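Local coordinates for NTD biosynthesis operon protein NtdA (PDB 4K2M), which catalyses the reversible, pyridoxal phosphate-dependent transfer of an amino group from glutamate to 3-dehydro-glucose 6-phosphate, giving kanosamine 6-phosphate for antibiotic biosynthesis, at residues V69-V74 and D378-I383; H199-H204 and V412-L417. All coordinates share one frame; numbering follows the deposited sequence.

How the contacts relate
Along the chain the segments come in the order 69-74, 199-204, 378-383, 412-417, so the two contacts interleave, their centres about 11 Å apart. Contact 2 ties the loop between strand 192-195 of the large mixed sheet and helix 207-217 to strand 412-415, which pairs antiparallel with 353-356. Contact 1 lies alongside, where the loop leading to helix 80-93 meets the loop that follows helix 362-373. They touch directly: Tyr201 OH lies 2.5 Å from Tyr380 O, a probable hydrogen bond, and Asp378 O probably accepts one from His414 N. Loop 378-383, which carries the substrate-binding Tyr381, is thus held by residues of contact 2.

Contact 1: residues V69-V74 and D378-I383; sequences VPFLPV and DVYYPI. With O1G (3-deoxy-3-[(E)-({3-hydroxy-2-methyl-5-[(phosphonooxy)methyl]pyridin-4-yl}methylidene)amino]-6-O-phosphono-alpha-D-gluco pyranose), chain C; EDO (1,2-ethanediol), chain E.
Phe71 lays one face of its ring over the CB of Asp378, a CH-pi contact with CB 4.0 Å from the ring centroid and almost exactly on the ring normal. The carboxylate beyond stands nearly upright to the ring, the two planes 86° apart. Phe71 CG is anti to the backbone N (chi1 179°), which swings the ring out toward 378-383; its far rim also reaches Tyr380, CE2 lying 3.5 Å from Tyr380 CE1. These two rings meet obliquely, planes at 34°. Leu72 adds a lighter touch, its CD2 branch at 4.1 Å from Tyr380 OH.

Asp378 turns its two oxygens to different tasks: OD1 accepts the N-H of Val379 on its anti side, in a bent bond tilted out of the carboxylate plane, while OD2 takes a 2.7 Å hydrogen bond from O2 of an ethanediol, probably a crystallisation additive. The carbon C1 of that ethanediol sits over the centre of one face of Tyr380. Next along, after a cis peptide bond, Tyr381 points its hydroxyl at the external aldimine: Tyr381 OH and sugar O2 are hydrogen-bonded at 2.6 Å, and O3 of the pyridoxal ring gives the same OH a weak bond. Apolar contact thus predominates between the two loops, and polar contact with the adduct is left to Tyr381, which shares the task with Gln227, Ser244 and residues of the second subunit such as Lys284.

Contact 2: residues H199-H204 and V412-L417; sequences HLYGKH and VLHLPL. With EDO (1,2-ethanediol), chain G.
In the aspartate aminotransferase fold of this enzyme, the loop 199-204 that follows strand 192-195 of the large sheet packs against strand 412-415 of the small antiparallel sheet, beside the cofactor pocket, the Tyr201 side chain about 8 Å from the bound adduct. A T-shaped (edge-to-face) pair of Tyr201 and His414 makes the join. The imidazole comes in edge first over the phenol, planes at 73° and centroids 4.4 Å apart. NE2 leads: it stands above the middle of the Tyr201 ring, 3.3 Å from Tyr201 CZ, with His414 CE1 next to it at 3.5 Å from the same atom. With CG anti to the carbonyl carbon (chi1 -68°), the imidazole of His414 is carried on toward the phenol.

Leu200 covers the opposite face of the phenol, its CG over the ring centre, so Tyr201 is clamped between a branched aliphatic chain and an imidazole edge. The backbone of Tyr201 lies in the left-handed region (phi 67°), and the loop is tightened by hydrogen bonds from Gly202 N to His199 O and from Lys203 N to Leu200 O. Gln227, a pyridoxal phosphate ligand, accepts the N-H of Tyr201 through OE1, which ties this second-shell residue to the first shell. At the polar end, the phenol is hydrogen-bonded to the carbonyl of Tyr380, next to the substrate-binding Tyr381. An ethanediol, probably from the crystallisation liquor, packs its C1 on Val412 CG1, and its O2 donates a 2.6 Å hydrogen bond to Tyr201 OH.

Contact 1: residues V69-V74 and D378-I383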
loop_
_atom_site.group_PDB
_atom_site.type_symbol
_atom_site.label_atom_id
_atom_site.label_comp_id
_atom_site.label_asym_id
_atom_site.label_seq_id
_atom_site.Cartn_x
_atom_site.Cartn_y
_atom_site.Cartn_z
ATOM N N VAL A 69 9.716 13.512 -28.424
ATOM C CA VAL A 69 9.976 13.867 -27.040
ATOM C C VAL A 69 8.765 13.425 -26.226
ATOM O O VAL A 69 7.737 14.105 -26.216
ATOM C CB VAL A 69 10.150 15.383 -26.863
ATOM C CG1 VAL A 69 10.413 15.725 -25.402
ATOM C CG2 VAL A 69 11.297 15.917 -27.725
ATOM N N PRO A 70 8.869 12.260 -25.576
ATOM C CA PRO A 70 7.812 11.809 -24.665
ATOM C C PRO A 70 7.703 12.756 -23.483
ATOM O O PRO A 70 8.701 13.331 -23.057
ATOM C CB PRO A 70 8.309 10.440 -24.189
ATOM C CG PRO A 70 9.375 10.038 -25.158
ATOM C CD PRO A 70 9.980 11.294 -25.675
ATOM N N PHE A 71 6.499 12.935 -22.955
ATOM C CA PHE A 71 6.328 13.829 -21.825
ATOM C C PHE A 71 6.991 13.276 -20.557
ATOM O O PHE A 71 7.677 13.999 -19.825
ATOM C CB PHE A 71 4.833 14.075 -21.574
ATOM C CG PHE A 71 4.573 14.977 -20.409
ATOM C CD1 PHE A 71 4.664 16.360 -20.548
ATOM C CD2 PHE A 71 4.246 14.446 -19.161
ATOM C CE1 PHE A 71 4.435 17.197 -19.460
ATOM C CE2 PHE A 71 4.029 15.265 -18.082
ATOM C CZ PHE A 71 4.115 16.651 -18.224
ATOM N N LEU A 72 6.776 11.995 -20.283
ATOM C CA LEU A 72 7.285 11.407 -19.045
ATOM C C LEU A 72 7.502 9.915 -19.214
ATOM O O LEU A 72 6.683 9.109 -18.773
ATOM C CB LEU A 72 6.318 11.667 -17.877
ATOM C CG LEU A 72 6.855 11.289 -16.488
ATOM C CD1 LEU A 72 8.000 12.217 -16.078
ATOM C CD2 LEU A 72 5.736 11.313 -15.451
ATOM N N PRO A 73 8.627 9.540 -19.838
ATOM C CA PRO A 73 8.978 8.128 -20.037
ATOM C C PRO A 73 9.421 7.533 -18.699
ATOM O O PRO A 73 10.502 7.864 -18.199
ATOM C CB PRO A 73 10.140 8.191 -21.045
ATOM C CG PRO A 73 10.728 9.555 -20.874
ATOM C CD PRO A 73 9.648 10.466 -20.365
ATOM N N VAL A 74 8.590 6.672 -18.110
ATOM C CA VAL A 74 8.840 6.247 -16.738
ATOM C C VAL A 74 10.122 5.463 -16.581
ATOM O O VAL A 74 10.657 5.380 -15.475
ATOM C CB VAL A 74 7.657 5.443 -16.125
ATOM C CG1 VAL A 74 6.417 6.301 -16.097
ATOM C CG2 VAL A 74 7.427 4.126 -16.888
ATOM N N ASP A 378 1.089 17.718 -21.903
ATOM C CA ASP A 378 -0.020 17.146 -21.154
ATOM C C ASP A 378 -0.690 18.226 -20.332
ATOM O O ASP A 378 -0.177 19.343 -20.207
ATOM C CB ASP A 378 0.479 16.031 -20.235
ATOM C CG ASP A 378 -0.559 14.952 -20.000
ATOM O OD1 ASP A 378 -1.757 15.204 -20.253
ATOM O OD2 ASP A 378 -0.172 13.857 -19.547
ATOM N N VAL A 379 -1.842 17.889 -19.764
ATOM C CA VAL A 379 -2.554 18.821 -18.893
ATOM C C VAL A 379 -2.892 18.104 -17.589
ATOM O O VAL A 379 -3.754 17.232 -17.565
ATOM C CB VAL A 379 -3.824 19.374 -19.579
ATOM C CG1 VAL A 379 -4.675 20.210 -18.585
ATOM C CG2 VAL A 379 -3.451 20.244 -20.786
ATOM N N TYR A 380 -2.175 18.433 -16.516
ATOM C CA TYR A 380 -2.479 17.883 -15.184
ATOM C C TYR A 380 -3.372 18.896 -14.474
ATOM O O TYR A 380 -2.877 19.965 -14.077
ATOM C CB TYR A 380 -1.170 17.713 -14.384
ATOM C CG TYR A 380 -0.303 16.523 -14.783
ATOM C CD1 TYR A 380 0.194 16.389 -16.077
ATOM C CD2 TYR A 380 0.052 15.555 -13.844
ATOM C CE1 TYR A 380 0.986 15.291 -16.434
ATOM C CE2 TYR A 380 0.857 14.476 -14.179
ATOM C CZ TYR A 380 1.318 14.347 -15.481
ATOM O OH TYR A 380 2.109 13.264 -15.812
ATOM N N TYR A 381 -4.668 18.615 -14.274
ATOM C CA TYR A 381 -5.355 17.358 -14.570
ATOM C C TYR A 381 -6.554 17.704 -15.447
ATOM O O TYR A 381 -6.958 18.863 -15.512
ATOM C CB TYR A 381 -5.800 16.694 -13.246
ATOM C CG TYR A 381 -4.578 16.379 -12.412
ATOM C CD1 TYR A 381 -3.912 15.176 -12.566
ATOM C CD2 TYR A 381 -4.040 17.325 -11.539
ATOM C CE1 TYR A 381 -2.750 14.894 -11.840
ATOM C CE2 TYR A 381 -2.874 17.056 -10.813
ATOM C CZ TYR A 381 -2.244 15.838 -10.970
ATOM O OH TYR A 381 -1.094 15.552 -10.256
ATOM N N PRO A 382 -7.119 16.707 -16.147
ATOM C CA PRO A 382 -8.107 17.051 -17.187
ATOM C C PRO A 382 -9.489 17.496 -16.707
ATOM O O PRO A 382 -10.189 18.201 -17.454
ATOM C CB PRO A 382 -8.219 15.759 -18.009
ATOM C CG PRO A 382 -7.766 14.663 -17.066
ATOM C CD PRO A 382 -6.674 15.305 -16.237
ATOM N N ILE A 383 -9.895 17.113 -15.497
ATOM C CA ILE A 383 -11.245 17.437 -15.032
ATOM C C ILE A 383 -11.141 18.030 -13.630
ATOM O O ILE A 383 -10.484 17.459 -12.758
ATOM C CB ILE A 383 -12.159 16.178 -14.995
ATOM C CG1 ILE A 383 -12.197 15.499 -16.365
ATOM C CG2 ILE A 383 -13.574 16.555 -14.537
ATOM C CD1 ILE A 383 -12.939 14.161 -16.384
HETATM P P O1G C . -0.239 9.026 -3.854
HETATM C C3A O1G C . -0.805 14.424 -5.927
HETATM O O3 O1G C . -0.254 14.751 -7.121
HETATM C C1 O1G C . -0.442 11.078 -11.331
HETATM N "N1'" O1G C . -1.806 15.011 -3.866
HETATM C C2 O1G C . -0.553 12.012 -10.124
HETATM O O2 O1G C . 0.109 13.240 -10.579
HETATM C C9A O1G C . -1.274 15.395 -5.037
HETATM C C2A O1G C . -1.196 16.884 -5.328
HETATM C C3 O1G C . 0.106 11.456 -8.850
HETATM N "N3'" O1G C . -0.346 12.360 -7.777
HETATM O O1 O1G C . 0.902 11.009 -11.832
HETATM C C4 O1G C . -0.266 9.981 -8.598
HETATM O O4 O1G C . 0.787 9.567 -7.706
HETATM C C4A O1G C . -0.890 13.080 -5.609
HETATM C C4B O1G C . -0.428 12.032 -6.542
HETATM C C5 O1G C . -0.041 9.206 -9.896
HETATM O O5 O1G C . -0.823 9.744 -10.968
HETATM C C5A O1G C . -1.452 12.709 -4.390
HETATM C C5T O1G C . -1.637 11.274 -3.869
HETATM C C6 O1G C . -0.553 7.793 -9.856
HETATM C C6A O1G C . -1.908 13.703 -3.539
HETATM O OP1 O1G C . -1.436 8.496 -3.095
HETATM O OP2 O1G C . 1.060 8.705 -3.194
HETATM O OP3 O1G C . -0.323 8.698 -5.363
HETATM O OP4 O1G C . -0.340 10.656 -3.711
HETATM O O6 O1G C . -0.151 6.991 -10.901
HETATM P "P'" O1G C . 0.108 5.419 -10.678
HETATM O OP6 O1G C . 1.250 5.332 -9.689
HETATM O OP7 O1G C . -1.173 4.783 -10.188
HETATM O OP8 O1G C . 0.497 4.960 -12.086
HETATM C C1 EDO E . -2.207 13.602 -15.741
HETATM O O1 EDO E . -2.422 12.240 -15.346
HETATM C C2 EDO E . -2.771 13.814 -17.147
HETATM O O2 EDO E . -2.188 12.827 -18.003
#

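Contact 2: residues H199-H204 and V412-L417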
loop_
_atom_site.group_PDB
_atom_site.type_symbol
_atom_site.label_atom_id
_atom_site.label_comp_id
_atom_site.label_asym_id
_atom_site.label_seq_id
_atom_site.Cartn_x
_atom_site.Cartn_y
_atom_site.Cartn_z
ATOM N N HIS A 199 0.246 22.161 -2.645
ATOM C CA HIS A 199 1.384 22.831 -3.270
ATOM C C HIS A 199 1.502 22.302 -4.686
ATOM O O HIS A 199 2.363 21.484 -5.003
ATOM C CB HIS A 199 2.659 22.629 -2.452
ATOM C CG HIS A 199 2.487 23.056 -1.026
ATOM N ND1 HIS A 199 1.756 24.164 -0.681
ATOM C CD2 HIS A 199 2.899 22.486 0.132
ATOM C CE1 HIS A 199 1.723 24.272 0.640
ATOM N NE2 HIS A 199 2.401 23.269 1.154
ATOM N N LEU A 200 0.582 22.751 -5.527
ATOM C CA LEU A 200 0.365 22.129 -6.828
ATOM C C LEU A 200 1.509 22.396 -7.783
ATOM O O LEU A 200 2.010 23.529 -7.882
ATOM C CB LEU A 200 -0.932 22.662 -7.437
ATOM C CG LEU A 200 -1.456 21.870 -8.634
ATOM C CD1 LEU A 200 -1.714 20.396 -8.263
ATOM C CD2 LEU A 200 -2.750 22.531 -9.120
ATOM N N TYR A 201 1.908 21.327 -8.475
ATOM C CA TYR A 201 3.001 21.325 -9.447
ATOM C C TYR A 201 4.350 21.574 -8.775
ATOM O O TYR A 201 5.370 21.678 -9.459
ATOM C CB TYR A 201 2.766 22.350 -10.568
ATOM C CG TYR A 201 1.384 22.283 -11.193
ATOM C CD1 TYR A 201 0.727 21.073 -11.364
ATOM C CD2 TYR A 201 0.759 23.434 -11.627
ATOM C CE1 TYR A 201 -0.543 21.017 -11.942
ATOM C CE2 TYR A 201 -0.502 23.390 -12.198
ATOM C CZ TYR A 201 -1.138 22.180 -12.361
ATOM O OH TYR A 201 -2.391 22.174 -12.934
ATOM N N GLY A 202 4.359 21.654 -7.442
ATOM C CA GLY A 202 5.590 21.920 -6.699
ATOM C C GLY A 202 5.722 23.366 -6.233
ATOM O O GLY A 202 6.722 23.745 -5.619
ATOM N N LYS A 203 4.700 24.171 -6.500
ATOM C CA LYS A 203 4.690 25.579 -6.069
ATOM C C LYS A 203 4.131 25.673 -4.650
ATOM O O LYS A 203 3.087 25.105 -4.351
ATOM C CB LYS A 203 3.792 26.390 -7.011
ATOM C CG LYS A 203 3.603 27.851 -6.650
ATOM C CD LYS A 203 4.854 28.664 -6.895
ATOM C CE LYS A 203 4.551 30.155 -6.731
ATOM N NZ LYS A 203 5.784 30.964 -6.943
ATOM N N HIS A 204 4.818 26.408 -3.782
ATOM C CA HIS A 204 4.396 26.562 -2.390
ATOM C C HIS A 204 3.194 27.508 -2.303
ATOM O O HIS A 204 3.231 28.634 -2.829
ATOM C CB HIS A 204 5.568 27.135 -1.578
ATOM C CG HIS A 204 5.636 26.650 -0.164
ATOM N ND1 HIS A 204 6.803 26.667 0.570
ATOM C CD2 HIS A 204 4.686 26.130 0.646
ATOM C CE1 HIS A 204 6.565 26.186 1.779
ATOM N NE2 HIS A 204 5.288 25.853 1.851
ATOM N N VAL A 412 -3.893 26.027 -19.136
ATOM C CA VAL A 412 -2.619 25.478 -18.661
ATOM C C VAL A 412 -2.118 24.389 -19.589
ATOM O O VAL A 412 -2.893 23.583 -20.125
ATOM C CB VAL A 412 -2.720 24.953 -17.195
ATOM C CG1 VAL A 412 -3.640 23.735 -17.118
ATOM C CG2 VAL A 412 -1.322 24.627 -16.629
ATOM N N LEU A 413 -0.803 24.373 -19.786
ATOM C CA LEU A 413 -0.162 23.361 -20.606
ATOM C C LEU A 413 1.151 22.992 -19.934
ATOM O O LEU A 413 1.960 23.868 -19.624
ATOM C CB LEU A 413 0.121 23.914 -22.010
ATOM C CG LEU A 413 0.673 22.882 -22.986
ATOM C CD1 LEU A 413 -0.304 21.720 -23.067
ATOM C CD2 LEU A 413 0.879 23.486 -24.358
ATOM N N HIS A 414 1.359 21.701 -19.703
ATOM C CA HIS A 414 2.589 21.255 -19.065
ATOM C C HIS A 414 3.602 20.779 -20.094
ATOM O O HIS A 414 3.263 19.992 -20.995
ATOM C CB HIS A 414 2.278 20.156 -18.038
ATOM C CG HIS A 414 1.514 20.667 -16.860
ATOM N ND1 HIS A 414 0.166 20.431 -16.678
ATOM C CD2 HIS A 414 1.906 21.455 -15.829
ATOM C CE1 HIS A 414 -0.232 21.035 -15.568
ATOM N NE2 HIS A 414 0.802 21.662 -15.036
ATOM N N LEU A 415 4.842 21.250 -19.931
ATOM C CA LEU A 415 5.944 20.900 -20.815
ATOM C C LEU A 415 6.789 19.827 -20.139
ATOM O O LEU A 415 6.871 19.809 -18.911
ATOM C CB LEU A 415 6.805 22.134 -21.062
ATOM C CG LEU A 415 6.062 23.353 -21.591
ATOM C CD1 LEU A 415 7.114 24.402 -21.942
ATOM C CD2 LEU A 415 5.226 22.988 -22.812
ATOM N N PRO A 416 7.435 18.947 -20.923
ATOM C CA PRO A 416 8.248 17.888 -20.309
ATOM C C PRO A 416 9.298 18.444 -19.346
ATOM O O PRO A 416 9.991 19.412 -19.687
ATOM C CB PRO A 416 8.946 17.242 -21.514
ATOM C CG PRO A 416 7.972 17.449 -22.640
ATOM C CD PRO A 416 7.383 18.818 -22.396
ATOM N N LEU A 417 9.394 17.861 -18.149
ATOM C CA LEU A 417 10.408 18.282 -17.174
ATOM C C LEU A 417 10.594 17.171 -16.134
ATOM O O LEU A 417 9.691 16.862 -15.360
ATOM C CB LEU A 417 10.043 19.622 -16.518
ATOM C CG LEU A 417 11.211 20.348 -15.806
ATOM C CD1 LEU A 417 10.932 21.844 -15.607
ATOM C CD2 LEU A 417 11.547 19.716 -14.448
HETATM C C1 EDO G . -5.469 22.948 -14.243
HETATM O O1 EDO G . -6.689 22.546 -13.625
HETATM C C2 EDO G . -4.880 24.146 -13.513
HETATM O O2 EDO G . -4.406 23.719 -12.233
#